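Local coordinates for extracellular ligand-binding receptor (Rhodopseudomonas palustris, PDB 4F06), which probably serves as the solute-binding protein of an ABC transporter, capturing lignin-derived aromatic acids such as p-hydroxybenzoic acid for uptake, at residues A[78-83]-A[281-286]; A[12-17]-A[24-29]. All blocks are in the same frame, centred on the assembly; numbering follows the deposited sequence.

Contact 2 comes first along the chain and closes before contact 1 opens; their centres lie about 8 Å apart. Helix 19-36 links them: its residues 24-29 pack against the loop after strand 5-12, and N24 reaches the start of helix 283-301, its OD1 2.9 Å from T282 N in a probable hydrogen bond. Strands 5-12 and 75-78 run parallel as neighbours in the six-stranded sheet, and their C-terminal ends lead into segments 12-17 and 78-83. Contact 1 holds part of the p-hydroxybenzoic acid pocket; contact 2 lies beside it, with Y25 about 8 Å from the ligand at nearest atoms. Helix 19-36 thus connects the sheet of one lobe to the helix carrying M283 of the pocket.

Contact 1. Residues A[78-83]-A[281-286]; sequences GLYFTP and VTMTSV. With PHB (p-hydroxybenzoic acid), chain B.
The Y80 ring meets the start of helix 283-301 by apolar contact at its edge. T284 CG2 lies 4.0 Å from Y80 CE1, near the ring plane, and the two side chains cross at about a right angle. Selenomethionine M283 approaches the same edge nearer the hydroxyl, its CE 4.0 Å from Y80 OH; a bend at chi2 (-64°) carries this methyl toward the ligand as well, 3.7 Å from PHB O4. The ligand ring lies over one face of Y80, displaced toward the rim, with PHB C5 3.6 Å from Y80 CZ.

Hydrogen bonds secure the ligand's carboxylate at the start of helix 82-88: T82 N donates to PHB O2' (2.8 Å, nearly straight at 167°), while T82 OG1 donates to PHB O1' (2.6 Å). The hydroxyl of Y80 bonds to A204 O. At the other helix start T282 is the N-cap, its OG1 accepting a weak bond from T284 N, and T282 O takes both S285 N and S285 OG.

Around this buried site, strand 75-78 runs through a short loop into helix 82-88, helix 19-36 packs against T284 and S285, and helix 262-273 touches S285 and V286.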
loop_
_atom_site.group_PDB
_atom_site.type_symbol
_atom_site.label_atom_id
_atom_site.label_comp_id
_atom_site.label_asym_id
_atom_site.label_seq_id
_atom_site.Cartn_x
_atom_site.Cartn_y
_atom_site.Cartn_z
ATOM N N GLY A 78 -4.342 -2.222 -10.340
ATOM C CA GLY A 78 -4.258 -3.181 -9.236
ATOM C C GLY A 78 -2.827 -3.449 -8.873
ATOM O O GLY A 78 -2.033 -2.504 -8.672
ATOM N N LEU A 79 -2.485 -4.743 -8.839
ATOM C CA LEU A 79 -1.113 -5.269 -8.638
ATOM C C LEU A 79 -0.701 -5.151 -7.187
ATOM O O LEU A 79 -0.107 -4.141 -6.743
ATOM C CB LEU A 79 -0.067 -4.686 -9.623
ATOM C CG LEU A 79 -0.237 -5.042 -11.109
ATOM C CD1 LEU A 79 -0.099 -6.561 -11.309
ATOM C CD2 LEU A 79 -1.496 -4.478 -11.754
ATOM N N TYR A 80 -1.010 -6.197 -6.433
ATOM C CA TYR A 80 -0.648 -6.218 -5.027
ATOM C C TYR A 80 0.891 -6.302 -4.833
ATOM O O TYR A 80 1.471 -5.532 -4.050
ATOM C CB TYR A 80 -1.327 -7.400 -4.329
ATOM C CG TYR A 80 -1.256 -7.328 -2.824
ATOM C CD1 TYR A 80 -1.859 -6.265 -2.140
ATOM C CD2 TYR A 80 -0.572 -8.308 -2.083
ATOM C CE1 TYR A 80 -1.772 -6.173 -0.749
ATOM C CE2 TYR A 80 -0.513 -8.258 -0.684
ATOM C CZ TYR A 80 -1.102 -7.181 -0.031
ATOM O OH TYR A 80 -1.046 -7.021 1.344
ATOM N N PHE A 81 1.536 -7.254 -5.533
ATOM C CA PHE A 81 2.950 -7.512 -5.308
ATOM C C PHE A 81 3.859 -6.802 -6.312
ATOM O O PHE A 81 3.615 -6.853 -7.530
ATOM C CB PHE A 81 3.219 -9.027 -5.366
ATOM C CG PHE A 81 2.603 -9.811 -4.207
ATOM C CD1 PHE A 81 3.147 -9.666 -2.934
ATOM C CD2 PHE A 81 1.538 -10.674 -4.405
ATOM C CE1 PHE A 81 2.630 -10.376 -1.863
ATOM C CE2 PHE A 81 1.022 -11.392 -3.325
ATOM C CZ PHE A 81 1.577 -11.256 -2.048
ATOM N N THR A 82 4.942 -6.289 -5.778
ATOM C CA THR A 82 5.959 -5.657 -6.640
ATOM C C THR A 82 6.391 -6.501 -7.850
ATOM O O THR A 82 6.394 -5.991 -8.951
ATOM C CB THR A 82 7.166 -5.219 -5.791
ATOM O OG1 THR A 82 6.853 -4.033 -5.077
ATOM C CG2 THR A 82 8.408 -4.942 -6.639
ATOM N N PRO A 83 6.797 -7.775 -7.664
ATOM C CA PRO A 83 7.269 -8.551 -8.823
ATOM C C PRO A 83 6.220 -8.708 -9.897
ATOM O O PRO A 83 6.537 -8.863 -11.069
ATOM C CB PRO A 83 7.721 -9.908 -8.211
ATOM C CG PRO A 83 7.094 -9.928 -6.825
ATOM C CD PRO A 83 7.098 -8.480 -6.401
ATOM N N VAL A 281 -12.214 -3.625 5.875
ATOM C CA VAL A 281 -11.604 -2.548 5.078
ATOM C C VAL A 281 -10.101 -2.414 5.350
ATOM O O VAL A 281 -9.675 -2.369 6.500
ATOM C CB VAL A 281 -12.334 -1.214 5.358
ATOM C CG1 VAL A 281 -11.647 -0.057 4.647
ATOM C CG2 VAL A 281 -13.769 -1.319 4.894
ATOM N N THR A 282 -9.327 -2.333 4.270
ATOM C CA THR A 282 -7.847 -2.253 4.303
ATOM C C THR A 282 -7.405 -1.053 3.407
ATOM O O THR A 282 -8.225 -0.495 2.620
ATOM C CB THR A 282 -7.135 -3.567 3.699
ATOM O OG1 THR A 282 -7.428 -3.629 2.275
ATOM C CG2 THR A 282 -7.607 -4.834 4.307
HETATM N N MSE A 283 -6.106 -0.768 3.442
HETATM C CA MSE A 283 -5.560 0.320 2.622
HETATM C C MSE A 283 -5.762 0.132 1.130
HETATM O O MSE A 283 -5.833 1.142 0.398
HETATM C CB MSE A 283 -4.047 0.459 2.932
HETATM C CG MSE A 283 -3.126 -0.582 2.272
HETATM SE SE MSE A 283 -3.426 -2.443 2.844
HETATM C CE MSE A 283 -1.779 -3.192 2.168
ATOM N N THR A 284 -5.862 -1.101 0.617
ATOM C CA THR A 284 -6.028 -1.262 -0.839
ATOM C C THR A 284 -7.383 -0.709 -1.315
ATOM O O THR A 284 -7.508 -0.357 -2.483
ATOM C CB THR A 284 -5.830 -2.701 -1.271
ATOM O OG1 THR A 284 -6.676 -3.574 -0.509
ATOM C CG2 THR A 284 -4.364 -3.140 -1.095
ATOM N N SER A 285 -8.384 -0.606 -0.432
ATOM C CA SER A 285 -9.656 0.007 -0.842
ATOM C C SER A 285 -9.532 1.484 -1.188
ATOM O O SER A 285 -10.143 1.922 -2.154
ATOM C CB SER A 285 -10.775 -0.228 0.198
ATOM O OG SER A 285 -10.523 0.510 1.367
ATOM N N VAL A 286 -8.746 2.234 -0.398
ATOM C CA VAL A 286 -8.639 3.649 -0.683
ATOM C C VAL A 286 -7.788 3.855 -1.941
ATOM O O VAL A 286 -8.048 4.754 -2.749
ATOM C CB VAL A 286 -8.159 4.456 0.529
ATOM C CG1 VAL A 286 -6.662 4.312 0.839
ATOM C CG2 VAL A 286 -8.496 5.960 0.300
HETATM C "C1'" PHB B . 4.642 -5.099 -2.571
HETATM O "O1'" PHB B . 5.072 -4.076 -3.122
HETATM O "O2'" PHB B . 4.923 -6.276 -2.984
HETATM C C1 PHB B . 3.810 -4.931 -1.338
HETATM C C2 PHB B . 3.944 -3.775 -0.545
HETATM C C3 PHB B . 3.220 -3.640 0.615
HETATM C C4 PHB B . 2.380 -4.651 1.036
HETATM C C5 PHB B . 2.242 -5.795 0.277
HETATM C C6 PHB B . 2.958 -5.958 -0.902
HETATM O O4 PHB B . 1.687 -4.587 2.190
#

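Contact 2. Residues A[12-17]-A[24-29]; sequences GTMSGP and NYKMGI
G12, the last residue of strand 5-12, and Y25 on helix 19-36 bring the two backbones nearest, with their CA atoms 7.4 Å apart, and just after G12 the chain turns at T13, the centre of an inverse gamma turn. The Y25 side chain points toward the strand end, and the edge of its ring meets the G12 backbone: Y25 CE2 lies 3.7 Å from G12 CA, close to the ring plane, with Y25 CD2 next at 4.0 Å. Glycine lets the aromatic edge come directly against the main chain. V10 of the same strand touches Y25 too, and T284 and A288 of helix 283-301 bring that helix against the tyrosine.

Farther out, selenomethionine M14 and K26 make a methyl-to-methylene contact, M14 CE to K26 CE at 4.1 Å in the lysine conformer described, their side chains crossing at about a right angle. M14 folds at both chi2 (-50°) and chi3 (-67°), turning its terminal methyl back to the helix. K26 leaves the helix extended, then bends at chi3 (-76°); its charged end makes a cation-pi interaction with Y49, a residue M14 also touches. No hydrogen bond joins the two segments. Instead, D51 OD1 accepts from M14 N and D51 OD2 is hydrogen-bonded to S15 OG, tying the loop to strand 43-51, while T13 OG1 bonds to Y18 O.

A parallel strand, a short loop and a helix that packs back on the sheet, here through Y25 and I29 on V10, form a beta-alpha unit of an alpha/beta lobe, as in periplasmic binding proteins of the leucine-binding family.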
loop_
_atom_site.group_PDB
_atom_site.type_symbol
_atom_site.label_atom_id
_atom_site.label_comp_id
_atom_site.label_asym_id
_atom_site.label_seq_id
_atom_site.Cartn_x
_atom_site.Cartn_y
_atom_site.Cartn_z
ATOM N N GLY A 12 -5.560 -8.477 -9.053
ATOM C CA GLY A 12 -5.343 -8.396 -7.596
ATOM C C GLY A 12 -5.422 -9.747 -6.991
ATOM O O GLY A 12 -5.743 -10.719 -7.684
ATOM N N THR A 13 -5.130 -9.824 -5.702
ATOM C CA THR A 13 -5.160 -11.106 -5.002
ATOM C C THR A 13 -6.604 -11.383 -4.603
ATOM O O THR A 13 -7.064 -10.991 -3.534
ATOM C CB THR A 13 -4.190 -11.081 -3.798
ATOM O OG1 THR A 13 -4.452 -9.905 -3.018
ATOM C CG2 THR A 13 -2.759 -11.046 -4.262
HETATM N N MSE A 14 -7.342 -12.026 -5.513
HETATM C CA MSE A 14 -8.789 -12.215 -5.349
HETATM C C MSE A 14 -9.142 -13.460 -4.566
HETATM O O MSE A 14 -10.279 -13.612 -4.123
HETATM C CB MSE A 14 -9.508 -12.274 -6.695
HETATM C CG MSE A 14 -9.204 -11.104 -7.649
HETATM SE SE MSE A 14 -9.370 -9.283 -6.941
HETATM C CE MSE A 14 -11.181 -9.279 -6.672
ATOM N N SER A 15 -8.208 -14.403 -4.468
ATOM C CA SER A 15 -8.383 -15.661 -3.731
ATOM C C SER A 15 -7.082 -15.941 -3.013
ATOM O O SER A 15 -6.080 -15.262 -3.262
ATOM C CB SER A 15 -8.712 -16.818 -4.660
ATOM O OG SER A 15 -7.554 -17.192 -5.425
ATOM N N GLY A 16 -7.082 -16.956 -2.148
ATOM C CA GLY A 16 -5.879 -17.385 -1.500
ATOM C C GLY A 16 -5.579 -16.600 -0.234
ATOM O O GLY A 16 -6.418 -15.853 0.261
ATOM N N PRO A 17 -4.350 -16.699 0.278
ATOM C CA PRO A 17 -4.006 -16.140 1.577
ATOM C C PRO A 17 -4.175 -14.620 1.631
ATOM O O PRO A 17 -4.377 -14.066 2.729
ATOM C CB PRO A 17 -2.564 -16.586 1.779
ATOM C CG PRO A 17 -2.339 -17.720 0.808
ATOM C CD PRO A 17 -3.327 -17.611 -0.268
ATOM N N ASN A 24 -10.655 -5.997 -1.431
ATOM C CA ASN A 24 -10.686 -4.558 -1.147
ATOM C C ASN A 24 -10.548 -3.675 -2.380
ATOM O O ASN A 24 -11.072 -2.583 -2.389
ATOM C CB ASN A 24 -9.636 -4.179 -0.113
ATOM C CG ASN A 24 -10.174 -4.135 1.308
ATOM O OD1 ASN A 24 -10.571 -3.070 1.805
ATOM N ND2 ASN A 24 -10.272 -5.287 1.955
ATOM N N TYR A 25 -9.849 -4.142 -3.436
ATOM C CA TYR A 25 -9.868 -3.338 -4.691
ATOM C C TYR A 25 -11.320 -3.256 -5.201
ATOM O O TYR A 25 -11.789 -2.166 -5.565
ATOM C CB TYR A 25 -9.052 -3.998 -5.806
ATOM C CG TYR A 25 -7.557 -3.978 -5.646
ATOM C CD1 TYR A 25 -6.874 -3.053 -4.852
ATOM C CD2 TYR A 25 -6.801 -4.931 -6.380
ATOM C CE1 TYR A 25 -5.482 -3.062 -4.814
ATOM C CE2 TYR A 25 -5.420 -4.919 -6.348
ATOM C CZ TYR A 25 -4.775 -4.022 -5.523
ATOM O OH TYR A 25 -3.381 -3.985 -5.474
ATOM N N LYS A 26 -12.037 -4.377 -5.230
ATOM C CA LYS A 26 -13.436 -4.404 -5.651
ATOM C C LYS A 26 -14.299 -3.553 -4.729
ATOM O O LYS A 26 -15.182 -2.813 -5.208
ATOM C CB LYS A 26 -13.939 -5.849 -5.649
ATOM C CG LYS A 26 -15.337 -5.976 -6.238
ATOM C CD LYS A 26 -15.749 -7.437 -6.316
ATOM C CE LYS A 26 -15.064 -8.149 -7.475
ATOM N NZ LYS A 26 -15.573 -9.511 -7.711
HETATM N N MSE A 27 -14.056 -3.641 -3.409
HETATM C CA MSE A 27 -14.823 -2.794 -2.465
HETATM C C MSE A 27 -14.620 -1.308 -2.739
HETATM O O MSE A 27 -15.563 -0.518 -2.724
HETATM C CB MSE A 27 -14.403 -3.113 -1.034
HETATM C CG MSE A 27 -14.837 -4.487 -0.598
HETATM SE SE MSE A 27 -13.913 -5.153 0.957
HETATM C CE MSE A 27 -13.908 -3.740 2.032
ATOM N N GLY A 28 -13.382 -0.909 -2.956
ATOM C CA GLY A 28 -13.053 0.523 -3.175
ATOM C C GLY A 28 -13.621 1.007 -4.508
ATOM O O GLY A 28 -14.187 2.121 -4.571
ATOM N N ILE A 29 -13.502 0.198 -5.562
ATOM C CA ILE A 29 -14.117 0.549 -6.853
ATOM C C ILE A 29 -15.638 0.595 -6.730
ATOM O O ILE A 29 -16.283 1.550 -7.230
ATOM C CB ILE A 29 -13.664 -0.433 -7.917
ATOM C CG1 ILE A 29 -12.156 -0.140 -8.239
ATOM C CG2 ILE A 29 -14.538 -0.327 -9.174
ATOM C CD1 ILE A 29 -11.454 -1.301 -8.935
#